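PDB 3EXA: tRNA dimethylallyltransferase from Bacillus halodurans, which probably catalyses transfer of a dimethylallyl group from dimethylallyl diphosphate to adenine 37 of tRNAs that read codons beginning with uridine, with magnesium as cofactor. Local coordinates for residues K2-V6 against I85-H89; D67-S73 against R230-Q236; I117-Y123 against I169-G173; Y123-E128 against I163-E167. All coordinates share one frame; numbering follows the deposited sequence.

Contact 1 of 4, residues K2-V6 against I85-H89; sequences KEKLV and ITEIH
H89 ties the start of strand 4-9 to the last turns of helix 74-90. Its NE2 donates to K4 O at 2.7 Å with an N-H...O angle of 150°, and the bond is well aimed at both ends: the oxygen lies close to the plane of the imidazole, and the nitrogen sits in the carbonyl plane on a lone pair. Histidine suits the place because a flat ring with a donor at its far corner can reach a strand carbonyl from a helix. The CB of E3 lies obliquely against the same ring, and E3 CG is 3.8 Å from H89 CD2. Deeper in, apolar side chains meet: L5 CD2 is 3.7 Å from I85 CD1, the two chains crossing at about a right angle. Here a helix covers one face of the parallel sheet in a P-loop NTPase-type fold, where strand 4-9 runs between strands 94-98 and 191-198; I85 also touches I32 of strand 29-33, and V6 turns to I305 and L309 of helix 294-317. Toward the rim the contact becomes polar and looser. With CG beside its backbone N (chi1 -81°) and the chain extended beyond, E3 carries its carboxylate across to the helix, where OE2 is 3.3 Å from T86 OG1. A water donates to E3 OE1 at 2.9 Å and also lies 3.3 Å from T86 OG1. Apart from its carbonyl, K4 offers the helix little more than CB, 3.9 Å from H89 CE1; its extended chain leads the ammonium group away.

Contact 2 of 4, residues D67-S73 against R230-Q236; sequences DPSESFS and RGIRDCQ
Q236 and F72 hold together two irregular segments, the loop ahead of helix 74-90 and the one after helix 220-229. Each is shaped by a local motif: D67 to E70 form a type I beta turn, and G231 closes a Schellman motif with a positive phi that glycine tolerates easily. Hydrogen bonds come first. F72 N donates to Q236 OE1 at 3.0 Å, nearly straight at 173° though tilted from the amide's carbonyl plane, while Q236 NE2 returns a weak bond to F72 O. An amide suits this place because it offers both an acceptor and a donor to one residue's backbone; Q236 is also hydrogen-bonded to H125 of the second subunit of this crystal assembly. The side chain of Q236 is about 9 Å from that of T101, which by similarity contacts tRNA. Charge joins the other end: D67 OD2 lies 3.6 Å from R230 NH1, at the guanidinium edge, with the two planes 67° apart. Van der Waals contacts fill the middle: P68 CG touches R230 NH1, and S69 CB meets I232 CD1 at 3.9 Å. That same CD1 rests over a face of the R230 guanidinium, toward its rim. D67 OD1 accepts from S69 N at 2.7 Å, an Asx turn. From the opposite face of the carboxylate plane, S69 OG reaches D67 OD1 at 2.6 Å.

Contact 3 of 4, residues I117-Y123 against I169-G173; sequences IRADEDY and IKLTG
K170 lays its aliphatic chain over the ring of Y123, in a CH-pi contact whose CD is 3.9 Å from the ring centroid and 27° off the normal. The two side chains run past each other in opposite directions, and CD sits toward the rim of the face, near Y123 CG and CD1. A long methylene chain suits this role, since it can cover an aromatic face and still carry its charge beyond. Bends at chi2 (-136°) and chi3 (66°) turn the lysine end toward D120, bringing K170 NZ 3.0 Å from D120 N; both are donors and do not bond. A water donates to D120 O and accepts a weak bond from K170 NZ. Beside this, L171 CD2 packs on I117 CG2 at 3.8 Å. D120 begins helix 121-133 as its N-cap: D120 OD2 accepts from D122 N at 2.9 Å, approached from well above the carboxylate plane. Within the same segment R118 NH2 forms a salt bridge with E121 OE2. The second subunit lies close by, its L171 packing against this L171 and its R164 bonding to L171 O. With D120 OD1 5.4 Å from K170 NZ, the lysine's position probably owes more to its methylenes over the ring than to a direct ion pair.

Contact 4 of 4, residues Y123-E128 against I163-E167; sequences YRHELE and IRALE
L127 is the main bump of helix 121-133 here: its CD1 enters the hollow between I163 and L166 on helix 159-171, 3.7 Å from L166 CB and 3.9 Å from I163 CG2. CD2 branches off to L166 CD1, so both methyls of L127 touch L166. I163 pushes back in the other direction, CG2 toward L127 and R124, while at the far end its CD1 meets E128 CG at 3.8 Å; a beta-branched residue suits a spot that needs filling on both flanks. Y123 closes the near end by bringing CE1 to within 3.5 Å of L166 O. Beside it E167, CG beside its backbone N (chi1 -59°) and chain extended, brings its carboxylate obliquely across R124, E167 OE1 3.2 Å from R124 CG. OE2 stands over the centre of the guanidinium, while the long salt bridge runs from R124 NH1 to E167 OE1 at 3.7 Å; that oxygen lies well out of the guanidinium plane, so charge alone links them. R124 NH2 instead bonds to G115 O of the second subunit, and E128 pairs with R160. L139 of helix 136-144 packs on I163 and L166. The segment axes approach to 10.2 Å at 141°, characteristic of roughly antiparallel helices in a small helical bundle.

Contact 1 belongs to the parallel sheet and helix 74-90, whereas contact 2 joins the loop leading into that same helix to the segment after helix 220-229; their centres are 31 Å apart and their segments alternate along the chain. Contacts 3 and 4 both use helices 121-133 and 159-171, share Y123 and have centres only 9 Å apart. Contact 4 is nested within contact 3, and both within the loop closed by contact 2. They form a helical insertion, its contact centres 33 to 45 Å from those of contacts 1 and 2. Contacts 2, 3 and 4 all touch the second subunit, so the insertion reaches across to the partner in this crystal assembly.

Contact 1 of 4, residues K2-V6 against I85-H89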
loop_
_atom_site.group_PDB
_atom_site.type_symbol
_atom_site.label_atom_id
_atom_site.label_comp_id
_atom_site.label_asym_id
_atom_site.label_seq_id
_atom_site.Cartn_x
_atom_site.Cartn_y
_atom_site.Cartn_z
ATOM N N LYS A 2 25.469 14.254 -18.639
ATOM C CA LYS A 2 24.249 13.396 -18.642
ATOM C C LYS A 2 24.208 12.475 -19.854
ATOM O O LYS A 2 24.782 12.785 -20.899
ATOM C CB LYS A 2 22.980 14.252 -18.676
ATOM C CG LYS A 2 22.806 15.254 -17.553
ATOM C CD LYS A 2 21.478 15.989 -17.730
ATOM C CE LYS A 2 21.255 17.030 -16.644
ATOM N NZ LYS A 2 22.292 18.104 -16.704
ATOM N N GLU A 3 23.538 11.336 -19.699
ATOM C CA GLU A 3 23.346 10.389 -20.796
ATOM C C GLU A 3 22.449 11.076 -21.830
ATOM O O GLU A 3 21.448 11.706 -21.477
ATOM C CB GLU A 3 22.634 9.121 -20.309
ATOM C CG GLU A 3 23.503 8.077 -19.626
ATOM C CD GLU A 3 22.692 6.898 -19.103
ATOM O OE1 GLU A 3 21.757 6.455 -19.802
ATOM O OE2 GLU A 3 22.991 6.402 -17.996
ATOM N N LYS A 4 22.811 10.931 -23.103
ATOM C CA LYS A 4 22.074 11.527 -24.215
ATOM C C LYS A 4 20.957 10.610 -24.701
ATOM O O LYS A 4 21.144 9.401 -24.807
ATOM C CB LYS A 4 23.018 11.808 -25.382
ATOM C CG LYS A 4 24.093 12.830 -25.094
ATOM C CD LYS A 4 25.000 12.997 -26.300
ATOM C CE LYS A 4 26.144 13.948 -25.990
ATOM N NZ LYS A 4 27.150 14.010 -27.094
ATOM N N LEU A 5 19.802 11.196 -25.009
ATOM C CA LEU A 5 18.660 10.424 -25.483
ATOM C C LEU A 5 17.831 11.181 -26.510
ATOM O O LEU A 5 17.336 12.276 -26.237
ATOM C CB LEU A 5 17.769 10.045 -24.308
ATOM C CG LEU A 5 16.421 9.416 -24.629
ATOM C CD1 LEU A 5 16.583 8.215 -25.551
ATOM C CD2 LEU A 5 15.772 9.013 -23.321
ATOM N N VAL A 6 17.678 10.595 -27.695
ATOM C CA VAL A 6 16.879 11.224 -28.741
ATOM C C VAL A 6 15.505 10.562 -28.774
ATOM O O VAL A 6 15.412 9.337 -28.790
ATOM C CB VAL A 6 17.524 11.065 -30.145
ATOM C CG1 VAL A 6 16.613 11.694 -31.198
ATOM C CG2 VAL A 6 18.904 11.722 -30.180
ATOM N N ILE A 85 19.229 2.093 -22.203
ATOM C CA ILE A 85 19.834 3.350 -22.620
ATOM C C ILE A 85 21.289 3.392 -22.177
ATOM O O ILE A 85 22.155 3.892 -22.897
ATOM C CB ILE A 85 19.074 4.531 -22.028
ATOM C CG1 ILE A 85 17.754 4.706 -22.785
ATOM C CG2 ILE A 85 19.917 5.785 -22.063
ATOM C CD1 ILE A 85 16.817 5.708 -22.141
ATOM N N THR A 86 21.554 2.847 -20.994
ATOM C CA THR A 86 22.907 2.803 -20.453
ATOM C C THR A 86 23.761 1.804 -21.226
ATOM O O THR A 86 24.920 2.073 -21.513
ATOM C CB THR A 86 22.905 2.394 -18.967
ATOM O OG1 THR A 86 22.054 3.279 -18.233
ATOM C CG2 THR A 86 24.318 2.477 -18.388
ATOM N N GLU A 87 23.182 0.653 -21.560
ATOM C CA GLU A 87 23.904 -0.380 -22.296
ATOM C C GLU A 87 24.250 0.107 -23.706
ATOM O O GLU A 87 25.267 -0.284 -24.282
ATOM C CB GLU A 87 23.066 -1.666 -22.354
ATOM C CG GLU A 87 22.784 -2.291 -20.978
ATOM C CD GLU A 87 21.650 -3.317 -21.000
ATOM O OE1 GLU A 87 21.677 -4.226 -21.859
ATOM O OE2 GLU A 87 20.739 -3.219 -20.144
ATOM N N ILE A 88 23.394 0.963 -24.256
ATOM C CA ILE A 88 23.619 1.530 -25.580
ATOM C C ILE A 88 24.745 2.567 -25.479
ATOM O O ILE A 88 25.555 2.713 -26.402
ATOM C CB ILE A 88 22.319 2.178 -26.119
ATOM C CG1 ILE A 88 21.295 1.072 -26.413
ATOM C CG2 ILE A 88 22.611 3.017 -27.371
ATOM C CD1 ILE A 88 19.930 1.575 -26.855
ATOM N N HIS A 89 24.808 3.275 -24.353
ATOM C CA HIS A 89 25.865 4.264 -24.150
ATOM C C HIS A 89 27.190 3.581 -23.873
ATOM O O HIS A 89 28.244 4.115 -24.200
ATOM C CB HIS A 89 25.525 5.199 -22.998
ATOM C CG HIS A 89 24.746 6.399 -23.426
ATOM N ND1 HIS A 89 25.281 7.382 -24.224
ATOM C CD2 HIS A 89 23.456 6.746 -23.204
ATOM C CE1 HIS A 89 24.349 8.290 -24.483
ATOM N NE2 HIS A 89 23.238 7.926 -23.877
HETATM O O HOH W 1 19.391 5.001 -19.076
#

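Contact 2 of 4, residues D67-S73 against R230-Q236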
loop_
_atom_site.group_PDB
_atom_site.type_symbol
_atom_site.label_atom_id
_atom_site.label_comp_id
_atom_site.label_asym_id
_atom_site.label_seq_id
_atom_site.Cartn_x
_atom_site.Cartn_y
_atom_site.Cartn_z
ATOM N N ASP A 67 4.654 -12.727 -24.685
ATOM C CA ASP A 67 3.598 -13.537 -25.289
ATOM C C ASP A 67 2.279 -12.769 -25.177
ATOM O O ASP A 67 2.003 -12.170 -24.147
ATOM C CB ASP A 67 3.490 -14.877 -24.558
ATOM C CG ASP A 67 2.286 -15.685 -24.996
ATOM O OD1 ASP A 67 1.188 -15.468 -24.450
ATOM O OD2 ASP A 67 2.439 -16.530 -25.900
ATOM N N PRO A 68 1.442 -12.793 -26.228
ATOM C CA PRO A 68 0.158 -12.077 -26.215
ATOM C C PRO A 68 -0.760 -12.308 -25.021
ATOM O O PRO A 68 -1.727 -11.568 -24.841
ATOM C CB PRO A 68 -0.488 -12.463 -27.552
ATOM C CG PRO A 68 0.213 -13.739 -27.943
ATOM C CD PRO A 68 1.626 -13.524 -27.493
ATOM N N SER A 69 -0.458 -13.309 -24.196
ATOM C CA SER A 69 -1.279 -13.571 -23.013
ATOM C C SER A 69 -0.760 -12.790 -21.805
ATOM O O SER A 69 -1.476 -12.617 -20.818
ATOM C CB SER A 69 -1.294 -15.069 -22.678
ATOM O OG SER A 69 -0.040 -15.500 -22.178
ATOM N N GLU A 70 0.482 -12.317 -21.892
ATOM C CA GLU A 70 1.109 -11.565 -20.805
ATOM C C GLU A 70 0.783 -10.084 -20.846
ATOM O O GLU A 70 0.385 -9.548 -21.880
ATOM C CB GLU A 70 2.628 -11.716 -20.856
ATOM C CG GLU A 70 3.114 -13.137 -21.050
ATOM C CD GLU A 70 4.631 -13.240 -21.029
ATOM O OE1 GLU A 70 5.223 -13.124 -19.933
ATOM O OE2 GLU A 70 5.232 -13.430 -22.109
ATOM N N SER A 71 0.967 -9.419 -19.712
ATOM C CA SER A 71 0.712 -7.987 -19.627
ATOM C C SER A 71 2.048 -7.255 -19.660
ATOM O O SER A 71 3.077 -7.811 -19.276
ATOM C CB SER A 71 -0.004 -7.650 -18.327
ATOM O OG SER A 71 0.874 -7.822 -17.237
ATOM N N PHE A 72 2.021 -6.004 -20.107
ATOM C CA PHE A 72 3.225 -5.185 -20.206
ATOM C C PHE A 72 2.906 -3.745 -19.811
ATOM O O PHE A 72 2.588 -2.909 -20.660
ATOM C CB PHE A 72 3.768 -5.219 -21.642
ATOM C CG PHE A 72 5.181 -4.726 -21.765
ATOM C CD1 PHE A 72 6.232 -5.462 -21.228
ATOM C CD2 PHE A 72 5.459 -3.507 -22.374
ATOM C CE1 PHE A 72 7.535 -4.989 -21.294
ATOM C CE2 PHE A 72 6.758 -3.031 -22.442
ATOM C CZ PHE A 72 7.800 -3.772 -21.900
ATOM N N SER A 73 3.006 -3.460 -18.517
ATOM C CA SER A 73 2.710 -2.132 -18.002
ATOM C C SER A 73 3.812 -1.120 -18.279
ATOM O O SER A 73 4.917 -1.465 -18.708
ATOM C CB SER A 73 2.477 -2.186 -16.489
ATOM O OG SER A 73 3.699 -2.400 -15.797
ATOM N N ARG A 230 -6.906 -19.538 -30.164
ATOM C CA ARG A 230 -6.111 -20.114 -29.095
ATOM C C ARG A 230 -6.710 -19.772 -27.746
ATOM O O ARG A 230 -6.208 -20.201 -26.710
ATOM C CB ARG A 230 -4.647 -19.661 -29.171
ATOM C CG ARG A 230 -4.430 -18.170 -29.125
ATOM C CD ARG A 230 -2.949 -17.834 -28.962
ATOM N NE ARG A 230 -2.424 -18.219 -27.648
ATOM C CZ ARG A 230 -1.216 -17.882 -27.205
ATOM N NH1 ARG A 230 -0.413 -17.158 -27.970
ATOM N NH2 ARG A 230 -0.813 -18.261 -25.999
ATOM N N GLY A 231 -7.795 -19.002 -27.760
ATOM C CA GLY A 231 -8.457 -18.646 -26.517
ATOM C C GLY A 231 -8.032 -17.366 -25.817
ATOM O O GLY A 231 -8.338 -17.192 -24.643
ATOM N N ILE A 232 -7.334 -16.468 -26.516
ATOM C CA ILE A 232 -6.893 -15.198 -25.916
ATOM C C ILE A 232 -8.084 -14.223 -25.822
ATOM O O ILE A 232 -8.731 -13.921 -26.827
ATOM C CB ILE A 232 -5.773 -14.525 -26.768
ATOM C CG1 ILE A 232 -4.518 -15.410 -26.822
ATOM C CG2 ILE A 232 -5.410 -13.185 -26.184
ATOM C CD1 ILE A 232 -3.899 -15.708 -25.470
ATOM N N ARG A 233 -8.380 -13.723 -24.625
ATOM C CA ARG A 233 -9.498 -12.797 -24.488
ATOM C C ARG A 233 -9.352 -11.927 -23.263
ATOM O O ARG A 233 -8.777 -12.344 -22.258
ATOM C CB ARG A 233 -10.827 -13.571 -24.425
ATOM C CG ARG A 233 -12.092 -12.696 -24.379
ATOM C CD ARG A 233 -13.357 -13.558 -24.239
ATOM N NE ARG A 233 -14.277 -13.358 -25.353
ATOM C CZ ARG A 233 -14.900 -12.211 -25.596
ATOM N NH1 ARG A 233 -15.714 -12.101 -26.631
ATOM N NH2 ARG A 233 -14.723 -11.177 -24.785
ATOM N N ASP A 234 -9.857 -10.700 -23.358
ATOM C CA ASP A 234 -9.804 -9.763 -22.238
ATOM C C ASP A 234 -8.377 -9.505 -21.734
ATOM O O ASP A 234 -8.148 -9.262 -20.540
ATOM C CB ASP A 234 -10.691 -10.305 -21.125
ATOM C CG ASP A 234 -12.126 -10.438 -21.571
ATOM O OD1 ASP A 234 -12.846 -11.352 -21.109
ATOM O OD2 ASP A 234 -12.531 -9.601 -22.399
ATOM N N CYS A 235 -7.422 -9.554 -22.657
ATOM C CA CYS A 235 -6.026 -9.315 -22.326
ATOM C C CYS A 235 -5.614 -7.985 -22.908
ATOM O O CYS A 235 -6.277 -7.442 -23.793
ATOM C CB CYS A 235 -5.124 -10.403 -22.907
ATOM S SG CYS A 235 -5.223 -12.025 -22.111
ATOM N N GLN A 236 -4.501 -7.462 -22.421
ATOM C CA GLN A 236 -4.014 -6.192 -22.921
ATOM C C GLN A 236 -3.860 -6.250 -24.443
ATOM O O GLN A 236 -4.434 -5.435 -25.173
ATOM C CB GLN A 236 -2.673 -5.869 -22.271
ATOM C CG GLN A 236 -2.153 -4.500 -22.605
ATOM C CD GLN A 236 -0.769 -4.301 -22.071
ATOM O OE1 GLN A 236 -0.492 -4.608 -20.912
ATOM N NE2 GLN A 236 0.118 -3.787 -22.910
#

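Contact 3 of 4, residues I117-Y123 against I169-G173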
loop_
_atom_site.group_PDB
_atom_site.type_symbol
_atom_site.label_atom_id
_atom_site.label_comp_id
_atom_site.label_asym_id
_atom_site.label_seq_id
_atom_site.Cartn_x
_atom_site.Cartn_y
_atom_site.Cartn_z
ATOM N N ILE A 117 1.634 2.013 -3.411
ATOM C CA ILE A 117 1.004 2.890 -2.432
ATOM C C ILE A 117 0.501 2.079 -1.238
ATOM O O ILE A 117 -0.515 1.392 -1.330
ATOM C CB ILE A 117 -0.190 3.671 -3.046
ATOM C CG1 ILE A 117 0.305 4.655 -4.115
ATOM C CG2 ILE A 117 -0.928 4.429 -1.953
ATOM C CD1 ILE A 117 0.720 4.014 -5.436
ATOM N N ARG A 118 1.222 2.157 -0.122
ATOM C CA ARG A 118 0.846 1.434 1.091
ATOM C C ARG A 118 0.781 2.365 2.298
ATOM O O ARG A 118 1.499 3.363 2.375
ATOM C CB ARG A 118 1.838 0.299 1.373
ATOM C CG ARG A 118 1.540 -0.483 2.650
ATOM C CD ARG A 118 2.538 -1.616 2.862
ATOM N NE ARG A 118 3.918 -1.131 2.839
ATOM C CZ ARG A 118 4.461 -0.347 3.767
ATOM N NH1 ARG A 118 5.725 0.044 3.650
ATOM N NH2 ARG A 118 3.747 0.039 4.817
ATOM N N ALA A 119 -0.091 2.023 3.238
ATOM C CA ALA A 119 -0.273 2.807 4.451
ATOM C C ALA A 119 0.818 2.498 5.478
ATOM O O ALA A 119 1.051 1.342 5.827
ATOM C CB ALA A 119 -1.653 2.533 5.049
ATOM N N ASP A 120 1.474 3.552 5.955
ATOM C CA ASP A 120 2.540 3.438 6.943
ATOM C C ASP A 120 2.037 2.687 8.180
ATOM O O ASP A 120 1.073 3.110 8.816
ATOM C CB ASP A 120 3.020 4.843 7.329
ATOM C CG ASP A 120 4.277 4.827 8.175
ATOM O OD1 ASP A 120 4.880 5.909 8.368
ATOM O OD2 ASP A 120 4.666 3.739 8.652
ATOM N N GLU A 121 2.686 1.573 8.513
ATOM C CA GLU A 121 2.291 0.788 9.678
ATOM C C GLU A 121 2.437 1.592 10.977
ATOM O O GLU A 121 1.806 1.277 11.988
ATOM C CB GLU A 121 3.122 -0.508 9.777
ATOM C CG GLU A 121 4.638 -0.318 9.907
ATOM C CD GLU A 121 5.315 0.018 8.584
ATOM O OE1 GLU A 121 6.468 0.511 8.611
ATOM O OE2 GLU A 121 4.702 -0.219 7.517
ATOM N N ASP A 122 3.256 2.639 10.943
ATOM C CA ASP A 122 3.469 3.461 12.126
ATOM C C ASP A 122 2.279 4.352 12.461
ATOM O O ASP A 122 1.904 4.479 13.629
ATOM C CB ASP A 122 4.727 4.322 11.967
ATOM C CG ASP A 122 5.981 3.491 11.766
ATOM O OD1 ASP A 122 6.074 2.386 12.346
ATOM O OD2 ASP A 122 6.879 3.949 11.036
ATOM N N TYR A 123 1.683 4.967 11.443
ATOM C CA TYR A 123 0.533 5.837 11.664
ATOM C C TYR A 123 -0.636 5.037 12.217
ATOM O O TYR A 123 -1.400 5.522 13.057
ATOM C CB TYR A 123 0.117 6.517 10.359
ATOM C CG TYR A 123 -1.037 7.482 10.514
ATOM C CD1 TYR A 123 -2.278 7.211 9.948
ATOM C CD2 TYR A 123 -0.881 8.677 11.216
ATOM C CE1 TYR A 123 -3.334 8.109 10.074
ATOM C CE2 TYR A 123 -1.931 9.581 11.351
ATOM C CZ TYR A 123 -3.154 9.294 10.778
ATOM O OH TYR A 123 -4.191 10.192 10.896
ATOM N N ILE A 169 -7.175 8.763 4.426
ATOM C CA ILE A 169 -7.012 10.211 4.283
ATOM C C ILE A 169 -5.534 10.583 4.284
ATOM O O ILE A 169 -5.077 11.361 3.438
ATOM C CB ILE A 169 -7.752 10.967 5.424
ATOM C CG1 ILE A 169 -9.267 10.787 5.251
ATOM C CG2 ILE A 169 -7.363 12.448 5.427
ATOM C CD1 ILE A 169 -10.123 11.322 6.396
ATOM N N LYS A 170 -4.792 10.015 5.229
ATOM C CA LYS A 170 -3.359 10.263 5.342
ATOM C C LYS A 170 -2.651 9.856 4.047
ATOM O O LYS A 170 -1.577 10.362 3.738
ATOM C CB LYS A 170 -2.772 9.476 6.519
ATOM C CG LYS A 170 -1.285 9.736 6.771
ATOM C CD LYS A 170 -0.518 8.436 7.041
ATOM C CE LYS A 170 -0.493 7.522 5.811
ATOM N NZ LYS A 170 0.021 6.150 6.109
ATOM N N LEU A 171 -3.241 8.935 3.291
ATOM C CA LEU A 171 -2.623 8.517 2.042
ATOM C C LEU A 171 -2.665 9.636 1.012
ATOM O O LEU A 171 -1.682 9.885 0.319
ATOM C CB LEU A 171 -3.320 7.287 1.473
ATOM C CG LEU A 171 -2.797 5.941 1.971
ATOM C CD1 LEU A 171 -3.630 4.829 1.355
ATOM C CD2 LEU A 171 -1.330 5.775 1.588
ATOM N N THR A 172 -3.801 10.317 0.927
ATOM C CA THR A 172 -3.967 11.399 -0.032
ATOM C C THR A 172 -3.418 12.738 0.453
ATOM O O THR A 172 -3.798 13.789 -0.060
ATOM C CB THR A 172 -5.452 11.583 -0.391
ATOM O OG1 THR A 172 -5.567 12.505 -1.482
ATOM C CG2 THR A 172 -6.221 12.123 0.804
ATOM N N GLY A 173 -2.526 12.698 1.438
ATOM C CA GLY A 173 -1.956 13.926 1.964
ATOM C C GLY A 173 -0.518 14.155 1.539
ATOM O O GLY A 173 0.070 13.341 0.825
HETATM O O HOH W 2 -1.895 4.053 8.086
#

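Contact 4 of 4, residues Y123-E128 against I163-E167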
loop_
_atom_site.group_PDB
_atom_site.type_symbol
_atom_site.label_atom_id
_atom_site.label_comp_id
_atom_site.label_asym_id
_atom_site.label_seq_id
_atom_site.Cartn_x
_atom_site.Cartn_y
_atom_site.Cartn_z
ATOM N N TYR A 123 1.683 4.967 11.443
ATOM C CA TYR A 123 0.533 5.837 11.664
ATOM C C TYR A 123 -0.636 5.037 12.217
ATOM O O TYR A 123 -1.400 5.522 13.057
ATOM C CB TYR A 123 0.117 6.517 10.359
ATOM C CG TYR A 123 -1.037 7.482 10.514
ATOM C CD1 TYR A 123 -2.278 7.211 9.948
ATOM C CD2 TYR A 123 -0.881 8.677 11.216
ATOM C CE1 TYR A 123 -3.334 8.109 10.074
ATOM C CE2 TYR A 123 -1.931 9.581 11.351
ATOM C CZ TYR A 123 -3.154 9.294 10.778
ATOM O OH TYR A 123 -4.191 10.192 10.896
ATOM N N ARG A 124 -0.779 3.805 11.739
ATOM C CA ARG A 124 -1.863 2.963 12.213
ATOM C C ARG A 124 -1.593 2.685 13.684
ATOM O O ARG A 124 -2.505 2.717 14.514
ATOM C CB ARG A 124 -1.915 1.658 11.423
ATOM C CG ARG A 124 -3.236 0.922 11.552
ATOM C CD ARG A 124 -3.030 -0.494 12.057
ATOM N NE ARG A 124 -3.772 -1.470 11.258
ATOM C CZ ARG A 124 -3.453 -1.823 10.016
ATOM N NH1 ARG A 124 -2.399 -1.287 9.416
ATOM N NH2 ARG A 124 -4.187 -2.713 9.369
ATOM N N HIS A 125 -0.329 2.420 14.004
ATOM C CA HIS A 125 0.073 2.163 15.383
ATOM C C HIS A 125 -0.261 3.406 16.217
ATOM O O HIS A 125 -0.719 3.303 17.355
ATOM C CB HIS A 125 1.577 1.886 15.448
ATOM C CG HIS A 125 2.086 1.579 16.824
ATOM N ND1 HIS A 125 3.385 1.830 17.207
ATOM C CD2 HIS A 125 1.480 1.023 17.901
ATOM C CE1 HIS A 125 3.558 1.447 18.460
ATOM N NE2 HIS A 125 2.415 0.952 18.903
ATOM N N GLU A 126 -0.030 4.581 15.635
ATOM C CA GLU A 126 -0.300 5.850 16.309
ATOM C C GLU A 126 -1.778 6.002 16.648
ATOM O O GLU A 126 -2.125 6.447 17.739
ATOM C CB GLU A 126 0.144 7.006 15.417
ATOM C CG GLU A 126 -0.149 8.395 15.952
ATOM C CD GLU A 126 0.300 9.474 14.984
ATOM O OE1 GLU A 126 1.485 9.449 14.577
ATOM O OE2 GLU A 126 -0.528 10.346 14.631
ATOM N N LEU A 127 -2.645 5.641 15.706
ATOM C CA LEU A 127 -4.078 5.748 15.929
ATOM C C LEU A 127 -4.561 4.766 16.990
ATOM O O LEU A 127 -5.402 5.106 17.824
ATOM C CB LEU A 127 -4.850 5.507 14.634
ATOM C CG LEU A 127 -4.587 6.531 13.531
ATOM C CD1 LEU A 127 -5.350 6.134 12.285
ATOM C CD2 LEU A 127 -4.995 7.913 14.009
ATOM N N GLU A 128 -4.034 3.547 16.970
ATOM C CA GLU A 128 -4.454 2.559 17.947
ATOM C C GLU A 128 -4.081 3.042 19.341
ATOM O O GLU A 128 -4.894 2.974 20.264
ATOM C CB GLU A 128 -3.828 1.198 17.621
ATOM C CG GLU A 128 -4.338 0.664 16.274
ATOM C CD GLU A 128 -3.645 -0.601 15.809
ATOM O OE1 GLU A 128 -2.406 -0.693 15.944
ATOM O OE2 GLU A 128 -4.338 -1.497 15.281
ATOM N N ILE A 163 -10.452 4.097 12.225
ATOM C CA ILE A 163 -9.016 4.069 11.980
ATOM C C ILE A 163 -8.767 3.933 10.477
ATOM O O ILE A 163 -7.855 4.542 9.928
ATOM C CB ILE A 163 -8.345 2.890 12.713
ATOM C CG1 ILE A 163 -8.244 3.217 14.206
ATOM C CG2 ILE A 163 -6.971 2.603 12.109
ATOM C CD1 ILE A 163 -7.663 2.123 15.037
ATOM N N ARG A 164 -9.585 3.120 9.821
ATOM C CA ARG A 164 -9.460 2.900 8.387
ATOM C C ARG A 164 -9.623 4.219 7.631
ATOM O O ARG A 164 -8.862 4.519 6.715
ATOM C CB ARG A 164 -10.521 1.894 7.939
ATOM C CG ARG A 164 -10.780 1.852 6.444
ATOM C CD ARG A 164 -9.598 1.299 5.666
ATOM N NE ARG A 164 -9.983 0.141 4.861
ATOM C CZ ARG A 164 -10.960 0.140 3.957
ATOM N NH1 ARG A 164 -11.669 1.240 3.729
ATOM N NH2 ARG A 164 -11.234 -0.967 3.280
ATOM N N ALA A 165 -10.620 5.005 8.025
ATOM C CA ALA A 165 -10.885 6.291 7.381
ATOM C C ALA A 165 -9.710 7.252 7.517
ATOM O O ALA A 165 -9.353 7.945 6.566
ATOM C CB ALA A 165 -12.136 6.921 7.976
ATOM N N LEU A 166 -9.114 7.299 8.702
ATOM C CA LEU A 166 -7.994 8.197 8.931
ATOM C C LEU A 166 -6.744 7.760 8.163
ATOM O O LEU A 166 -5.927 8.596 7.782
ATOM C CB LEU A 166 -7.687 8.295 10.432
ATOM C CG LEU A 166 -8.819 8.813 11.347
ATOM C CD1 LEU A 166 -8.511 8.489 12.807
ATOM C CD2 LEU A 166 -8.992 10.309 11.158
ATOM N N GLU A 167 -6.586 6.458 7.927
ATOM C CA GLU A 167 -5.407 5.994 7.202
ATOM C C GLU A 167 -5.546 6.329 5.723
ATOM O O GLU A 167 -4.583 6.739 5.078
ATOM C CB GLU A 167 -5.207 4.478 7.348
ATOM C CG GLU A 167 -5.028 3.947 8.768
ATOM C CD GLU A 167 -4.635 2.471 8.790
ATOM O OE1 GLU A 167 -3.448 2.165 8.562
ATOM O OE2 GLU A 167 -5.509 1.609 9.016
#